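Local coordinates for protein enoyl-CoA hydratase carB homologue (Streptomyces cattleya, PDB 5O34) that probably acts as a crotonase-family lyase in the biosynthesis of the carbapenem antibiotic thienamycin, at residues C92-G104 against A144-S158. Sequence-based numbering, arbitrary orientation.
Sequences CVVLYGGAGRSFG and AAIDGYAIGVGLQIS
Phe103 makes the main apolar contact between 92-104 and 144-158. Its CG lies anti to the backbone N (chi1 -167°), which carries the ring in among Ala144, Ile146, Ile157 and Ser158. CZ lies 3.8 Å from Ala144 CB, and CD1 is equally close to Ile146 CG1, whose side chain crosses that of Phe103 at about a right angle. Ile157 CG2 reaches the ring edge and also meets Leu95 CD1 at 4.0 Å. Gly154 O lies near the ring plane at its edge, 3.3 Å from CD2 of Phe103. Phe60 packs edge-to-face with the same ring. Ala145 CB touches the edge of the Tyr96 ring at CD1. Helix 229-242 packs on Tyr96 and Val94 from that face of the sheet.

Backbone hydrogen bonds join the segments at two places. Ala145 N donates to Leu95 O at 2.8 Å, pairing the parallel strands 92-96 and 142-146 in the central sheet of the crotonase fold. Past the ends of 92-96 and 142-146, Phe103 N donates a hydrogen bond to Tyr149 O of strand 149-151 (2.8 Å, N-H...O angle 156°). The loop following 92-104 and the start of helix 152-158 are probably placed as the two oxyanion-hole elements are in crotonases.

The Asp147 carboxylate is hydrogen-bonded through OD1 to Ser167 OG. It lies beside the Gly98-Gly100 turn, with OD2 near Gly100 N at 3.5 Å.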
ATOM      1  N   CYS A  92      -8.719  -1.275 -25.665  1.00 59.66           N
ATOM      2  CA  CYS A  92      -9.006  -1.889 -24.370  1.00 58.96           C
ATOM      3  C   CYS A  92      -9.223  -3.387 -24.509  1.00 60.46           C
ATOM      4  O   CYS A  92      -9.781  -3.838 -25.507  1.00 60.35           O
ATOM      5  CB  CYS A  92     -10.187  -1.216 -23.674  1.00 59.64           C
ATOM      6  SG  CYS A  92     -10.256  -1.512 -21.880  1.00 63.60           S
ATOM      7  N   VAL A  93      -8.788  -4.154 -23.490  1.00 55.05           N
ATOM      8  CA  VAL A  93      -8.904  -5.618 -23.416  1.00 53.79           C
ATOM      9  C   VAL A  93      -9.801  -6.004 -22.228  1.00 59.41           C
ATOM     10  O   VAL A  93      -9.664  -5.428 -21.149  1.00 59.74           O
ATOM     11  CB  VAL A  93      -7.510  -6.290 -23.275  1.00 56.25           C
ATOM     12  CG1 VAL A  93      -7.611  -7.807 -23.295  1.00 55.41           C
ATOM     13  CG2 VAL A  93      -6.529  -5.792 -24.335  1.00 55.93           C
ATOM     14  N   VAL A  94     -10.706  -6.986 -22.428  1.00 56.33           N
ATOM     15  CA  VAL A  94     -11.578  -7.511 -21.386  1.00 55.68           C
ATOM     16  C   VAL A  94     -11.322  -9.013 -21.269  1.00 61.09           C
ATOM     17  O   VAL A  94     -11.589  -9.756 -22.213  1.00 60.44           O
ATOM     18  CB  VAL A  94     -13.091  -7.188 -21.609  1.00 59.06           C
ATOM     19  CG1 VAL A  94     -13.969  -7.796 -20.509  1.00 58.38           C
ATOM     20  CG2 VAL A  94     -13.329  -5.686 -21.706  1.00 58.89           C
ATOM     21  N   LEU A  95     -10.775  -9.444 -20.122  1.00 59.36           N
ATOM     22  CA  LEU A  95     -10.539 -10.841 -19.774  1.00 60.16           C
ATOM     23  C   LEU A  95     -11.777 -11.301 -19.029  1.00 66.13           C
ATOM     24  O   LEU A  95     -12.177 -10.675 -18.042  1.00 65.71           O
ATOM     25  CB  LEU A  95      -9.302 -10.992 -18.884  1.00 60.57           C
ATOM     26  CG  LEU A  95      -8.041 -11.539 -19.534  1.00 65.99           C
ATOM     27  CD1 LEU A  95      -6.909 -11.587 -18.525  1.00 65.82           C
ATOM     28  CD2 LEU A  95      -8.277 -12.930 -20.138  1.00 69.63           C
ATOM     29  N   TYR A  96     -12.411 -12.364 -19.526  1.00 64.96           N
ATOM     30  CA  TYR A  96     -13.674 -12.851 -18.994  1.00 65.76           C
ATOM     31  C   TYR A  96     -13.675 -14.366 -18.830  1.00 71.59           C
ATOM     32  O   TYR A  96     -13.268 -15.097 -19.739  1.00 70.90           O
ATOM     33  CB  TYR A  96     -14.786 -12.347 -19.927  1.00 67.71           C
ATOM     34  CG  TYR A  96     -16.202 -12.746 -19.597  1.00 71.44           C
ATOM     35  CD1 TYR A  96     -16.814 -12.311 -18.426  1.00 73.99           C
ATOM     36  CD2 TYR A  96     -16.980 -13.437 -20.520  1.00 72.79           C
ATOM     37  CE1 TYR A  96     -18.137 -12.641 -18.138  1.00 76.90           C
ATOM     38  CE2 TYR A  96     -18.307 -13.757 -20.253  1.00 74.02           C
ATOM     39  CZ  TYR A  96     -18.884 -13.357 -19.060  1.00 82.09           C
ATOM     40  OH  TYR A  96     -20.189 -13.685 -18.783  1.00 82.97           O
ATOM     41  N   GLY A  97     -14.086 -14.809 -17.645  1.00 70.85           N
ATOM     42  CA  GLY A  97     -14.142 -16.221 -17.283  1.00 72.07           C
ATOM     43  C   GLY A  97     -15.307 -16.992 -17.875  1.00 78.92           C
ATOM     44  O   GLY A  97     -15.209 -18.208 -18.066  1.00 79.32           O
ATOM     45  N   GLY A  98     -16.402 -16.287 -18.156  1.00 77.39           N
ATOM     46  CA  GLY A  98     -17.625 -16.872 -18.694  1.00 78.08           C
ATOM     47  C   GLY A  98     -18.835 -16.576 -17.827  1.00 82.16           C
ATOM     48  O   GLY A  98     -18.770 -15.706 -16.950  1.00 81.04           O
ATOM     49  N   ALA A  99     -19.951 -17.294 -18.061  1.00 79.19           N
ATOM     50  CA  ALA A  99     -21.190 -17.107 -17.297  1.00 78.61           C
ATOM     51  C   ALA A  99     -21.224 -18.005 -16.057  1.00 80.05           C
ATOM     52  O   ALA A  99     -21.298 -19.235 -16.185  1.00 79.02           O
ATOM     53  CB  ALA A  99     -22.405 -17.361 -18.180  1.00 79.44           C
ATOM     54  N   GLY A 100     -21.130 -17.370 -14.881  1.00 74.99           N
ATOM     55  CA  GLY A 100     -21.137 -18.014 -13.566  1.00 74.74           C
ATOM     56  C   GLY A 100     -20.042 -19.042 -13.360  1.00 78.67           C
ATOM     57  O   GLY A 100     -20.184 -19.954 -12.539  1.00 79.30           O
ATOM     58  N   ARG A 101     -18.948 -18.903 -14.126  1.00 73.84           N
ATOM     59  CA  ARG A 101     -17.799 -19.798 -14.119  1.00 72.26           C
ATOM     60  C   ARG A 101     -16.610 -19.145 -13.458  1.00 72.52           C
ATOM     61  O   ARG A 101     -16.513 -17.911 -13.404  1.00 71.28           O
ATOM     62  CB  ARG A 101     -17.419 -20.180 -15.552  1.00 73.48           C
ATOM     63  CG  ARG A 101     -18.328 -21.210 -16.170  1.00 85.38           C
ATOM     64  CD  ARG A 101     -18.165 -21.197 -17.658  1.00 96.25           C
ATOM     65  NE  ARG A 101     -17.315 -22.286 -18.138  1.00109.90           N
ATOM     66  CZ  ARG A 101     -16.040 -22.163 -18.502  1.00122.50           C
ATOM     67  NH1 ARG A 101     -15.430 -20.983 -18.426  1.00111.00           N
ATOM     68  NH2 ARG A 101     -15.365 -23.213 -18.946  1.00104.37           N
ATOM     69  N   SER A 102     -15.686 -19.991 -12.986  1.00 66.66           N
ATOM     70  CA  SER A 102     -14.454 -19.582 -12.326  1.00 65.03           C
ATOM     71  C   SER A 102     -13.529 -18.871 -13.297  1.00 65.15           C
ATOM     72  O   SER A 102     -13.490 -19.223 -14.475  1.00 65.29           O
ATOM     73  CB  SER A 102     -13.754 -20.794 -11.721  1.00 69.18           C
ATOM     74  OG  SER A 102     -14.626 -21.509 -10.855  1.00 80.39           O
ATOM     75  N   PHE A 103     -12.804 -17.855 -12.807  1.00 59.21           N
ATOM     76  CA  PHE A 103     -11.852 -17.070 -13.592  1.00 57.36           C
ATOM     77  C   PHE A 103     -10.572 -17.885 -13.824  1.00 64.06           C
ATOM     78  O   PHE A 103      -9.952 -18.350 -12.866  1.00 66.02           O
ATOM     79  CB  PHE A 103     -11.556 -15.730 -12.890  1.00 57.50           C
ATOM     80  CG  PHE A 103     -10.834 -14.710 -13.739  1.00 57.41           C
ATOM     81  CD1 PHE A 103     -11.538 -13.862 -14.582  1.00 59.28           C
ATOM     82  CD2 PHE A 103      -9.447 -14.602 -13.698  1.00 58.51           C
ATOM     83  CE1 PHE A 103     -10.866 -12.920 -15.372  1.00 60.71           C
ATOM     84  CE2 PHE A 103      -8.773 -13.672 -14.495  1.00 60.86           C
ATOM     85  CZ  PHE A 103      -9.485 -12.830 -15.320  1.00 59.52           C
ATOM     86  N   GLY A 104     -10.216 -18.075 -15.093  1.00 62.76           N
ATOM     87  CA  GLY A 104      -9.035 -18.828 -15.509  1.00 92.25           C
ATOM     88  C   GLY A 104      -9.266 -20.324 -15.608  1.00122.41           C
ATOM     89  O   GLY A 104      -8.750 -21.095 -14.795  1.00 87.34           O
ATOM     90  N   ALA A 144     -10.506  -7.279 -15.924  1.00 51.35           N
ATOM     91  CA  ALA A 144     -10.848  -8.649 -15.563  1.00 50.95           C
ATOM     92  C   ALA A 144     -12.307  -8.642 -15.068  1.00 54.55           C
ATOM     93  O   ALA A 144     -12.671  -7.797 -14.252  1.00 53.62           O
ATOM     94  CB  ALA A 144      -9.915  -9.166 -14.483  1.00 51.43           C
ATOM     95  N   ALA A 145     -13.151  -9.523 -15.631  1.00 52.13           N
ATOM     96  CA  ALA A 145     -14.571  -9.641 -15.275  1.00 52.12           C
ATOM     97  C   ALA A 145     -14.789 -11.007 -14.622  1.00 55.48           C
ATOM     98  O   ALA A 145     -14.673 -12.044 -15.273  1.00 53.74           O
ATOM     99  CB  ALA A 145     -15.443  -9.465 -16.506  1.00 52.94           C
ATOM    100  N   ILE A 146     -15.001 -10.986 -13.297  1.00 54.18           N
ATOM    101  CA  ILE A 146     -15.104 -12.157 -12.422  1.00 54.31           C
ATOM    102  C   ILE A 146     -16.568 -12.418 -11.986  1.00 63.78           C
ATOM    103  O   ILE A 146     -17.188 -11.561 -11.355  1.00 63.57           O
ATOM    104  CB  ILE A 146     -14.097 -11.993 -11.234  1.00 55.42           C
ATOM    105  CG1 ILE A 146     -12.696 -11.549 -11.750  1.00 54.02           C
ATOM    106  CG2 ILE A 146     -13.990 -13.270 -10.403  1.00 55.76           C
ATOM    107  CD1 ILE A 146     -11.647 -11.073 -10.693  1.00 53.46           C
ATOM    108  N   ASP A 147     -17.121 -13.581 -12.382  1.00 64.62           N
ATOM    109  CA  ASP A 147     -18.502 -14.000 -12.072  1.00 66.19           C
ATOM    110  C   ASP A 147     -18.555 -15.173 -11.106  1.00 69.64           C
ATOM    111  O   ASP A 147     -19.641 -15.637 -10.746  1.00 71.67           O
ATOM    112  CB  ASP A 147     -19.292 -14.360 -13.348  1.00 69.67           C
ATOM    113  CG  ASP A 147     -20.795 -14.065 -13.290  1.00 86.31           C
ATOM    114  OD1 ASP A 147     -21.356 -13.990 -12.170  1.00 88.38           O
ATOM    115  OD2 ASP A 147     -21.407 -13.909 -14.360  1.00 90.57           O
ATOM    116  N   GLY A 148     -17.395 -15.652 -10.694  1.00 64.11           N
ATOM    117  CA  GLY A 148     -17.323 -16.768  -9.769  1.00 63.21           C
ATOM    118  C   GLY A 148     -16.037 -16.768  -8.989  1.00 67.03           C
ATOM    119  O   GLY A 148     -15.489 -15.712  -8.669  1.00 68.47           O
ATOM    120  N   TYR A 149     -15.558 -17.955  -8.683  1.00 62.90           N
ATOM    121  CA  TYR A 149     -14.317 -18.158  -7.967  1.00 62.78           C
ATOM    122  C   TYR A 149     -13.084 -17.699  -8.768  1.00 64.28           C
ATOM    123  O   TYR A 149     -12.995 -17.933  -9.973  1.00 63.82           O
ATOM    124  CB  TYR A 149     -14.173 -19.633  -7.601  1.00 64.65           C
ATOM    125  CG  TYR A 149     -14.836 -20.032  -6.305  1.00 68.87           C
ATOM    126  CD1 TYR A 149     -16.170 -20.433  -6.275  1.00 71.77           C
ATOM    127  CD2 TYR A 149     -14.107 -20.095  -5.120  1.00 70.37           C
ATOM    128  CE1 TYR A 149     -16.770 -20.861  -5.088  1.00 75.04           C
ATOM    129  CE2 TYR A 149     -14.690 -20.534  -3.933  1.00 72.08           C
ATOM    130  CZ  TYR A 149     -16.024 -20.911  -3.917  1.00 83.74           C
ATOM    131  OH  TYR A 149     -16.598 -21.329  -2.737  1.00 84.91           O
ATOM    132  N   ALA A 150     -12.150 -17.034  -8.077  1.00 58.53           N
ATOM    133  CA  ALA A 150     -10.844 -16.593  -8.571  1.00 57.01           C
ATOM    134  C   ALA A 150      -9.883 -17.093  -7.489  1.00 58.68           C
ATOM    135  O   ALA A 150      -9.800 -16.521  -6.398  1.00 58.50           O
ATOM    136  CB  ALA A 150     -10.804 -15.072  -8.698  1.00 57.53           C
ATOM    137  N   ILE A 151      -9.273 -18.251  -7.752  1.00 54.60           N
ATOM    138  CA  ILE A 151      -8.383 -18.987  -6.846  1.00 54.11           C
ATOM    139  C   ILE A 151      -6.948 -19.058  -7.418  1.00 57.86           C
ATOM    140  O   ILE A 151      -6.783 -19.161  -8.636  1.00 58.11           O
ATOM    141  CB  ILE A 151      -8.971 -20.416  -6.607  1.00 56.88           C
ATOM    142  CG1 ILE A 151     -10.451 -20.378  -6.144  1.00 57.14           C
ATOM    143  CG2 ILE A 151      -8.117 -21.254  -5.647  1.00 57.32           C
ATOM    144  CD1 ILE A 151     -11.193 -21.749  -6.261  1.00 61.51           C
ATOM    145  N   GLY A 152      -5.949 -19.034  -6.526  1.00 53.38           N
ATOM    146  CA  GLY A 152      -4.525 -19.141  -6.843  1.00 52.34           C
ATOM    147  C   GLY A 152      -4.064 -18.389  -8.075  1.00 55.40           C
ATOM    148  O   GLY A 152      -4.103 -17.149  -8.103  1.00 55.85           O
ATOM    149  N   VAL A 153      -3.665 -19.153  -9.120  1.00 50.21           N
ATOM    150  CA  VAL A 153      -3.181 -18.644 -10.412  1.00 49.25           C
ATOM    151  C   VAL A 153      -4.255 -17.800 -11.109  1.00 51.83           C
ATOM    152  O   VAL A 153      -3.924 -16.777 -11.721  1.00 51.32           O
ATOM    153  CB  VAL A 153      -2.598 -19.782 -11.311  1.00 52.63           C
ATOM    154  CG1 VAL A 153      -2.235 -19.281 -12.710  1.00 52.20           C
ATOM    155  CG2 VAL A 153      -1.373 -20.421 -10.649  1.00 52.10           C
ATOM    156  N   GLY A 154      -5.521 -18.205 -10.962  1.00 47.87           N
ATOM    157  CA  GLY A 154      -6.670 -17.490 -11.509  1.00 46.82           C
ATOM    158  C   GLY A 154      -6.757 -16.087 -10.945  1.00 49.24           C
ATOM    159  O   GLY A 154      -6.823 -15.110 -11.701  1.00 49.25           O
ATOM    160  N   LEU A 155      -6.693 -15.981  -9.607  1.00 44.57           N
ATOM    161  CA  LEU A 155      -6.675 -14.699  -8.897  1.00 44.40           C
ATOM    162  C   LEU A 155      -5.413 -13.889  -9.268  1.00 47.36           C
ATOM    163  O   LEU A 155      -5.518 -12.685  -9.510  1.00 47.08           O
ATOM    164  CB  LEU A 155      -6.774 -14.918  -7.367  1.00 44.17           C
ATOM    165  CG  LEU A 155      -6.766 -13.683  -6.440  1.00 47.88           C
ATOM    166  CD1 LEU A 155      -7.755 -12.603  -6.892  1.00 47.56           C
ATOM    167  CD2 LEU A 155      -7.036 -14.099  -5.009  1.00 48.75           C
ATOM    168  N   GLN A 156      -4.247 -14.558  -9.371  1.00 43.34           N
ATOM    169  CA  GLN A 156      -2.969 -13.923  -9.737  1.00 43.06           C
ATOM    170  C   GLN A 156      -3.002 -13.223 -11.106  1.00 47.84           C
ATOM    171  O   GLN A 156      -2.482 -12.112 -11.234  1.00 47.91           O
ATOM    172  CB  GLN A 156      -1.812 -14.925  -9.638  1.00 44.11           C
ATOM    173  CG  GLN A 156      -1.361 -15.167  -8.192  1.00 45.42           C
ATOM    174  CD  GLN A 156      -0.583 -16.435  -7.955  1.00 59.30           C
ATOM    175  OE1 GLN A 156      -0.720 -17.073  -6.903  1.00 56.47           O
ATOM    176  NE2 GLN A 156       0.279 -16.815  -8.894  1.00 47.97           N
ATOM    177  N   ILE A 157      -3.670 -13.830 -12.106  1.00 45.83           N
ATOM    178  CA  ILE A 157      -3.842 -13.236 -13.446  1.00 46.11           C
ATOM    179  C   ILE A 157      -4.661 -11.947 -13.325  1.00 48.03           C
ATOM    180  O   ILE A 157      -4.265 -10.921 -13.884  1.00 48.28           O
ATOM    181  CB  ILE A 157      -4.468 -14.252 -14.457  1.00 50.25           C
ATOM    182  CG1 ILE A 157      -3.502 -15.445 -14.698  1.00 51.60           C
ATOM    183  CG2 ILE A 157      -4.836 -13.571 -15.802  1.00 50.80           C
ATOM    184  CD1 ILE A 157      -4.152 -16.747 -15.236  1.00 59.45           C
ATOM    185  N   SER A 158      -5.770 -11.990 -12.559  1.00 44.03           N
ATOM    186  CA  SER A 158      -6.646 -10.829 -12.344  1.00 43.58           C
ATOM    187  C   SER A 158      -5.888  -9.678 -11.668  1.00 47.13           C
ATOM    188  O   SER A 158      -6.064  -8.518 -12.058  1.00 46.41           O
ATOM    189  CB  SER A 158      -7.903 -11.223 -11.568  1.00 45.41           C
ATOM    190  OG  SER A 158      -7.733 -11.199 -10.159  1.00 50.27           O
TER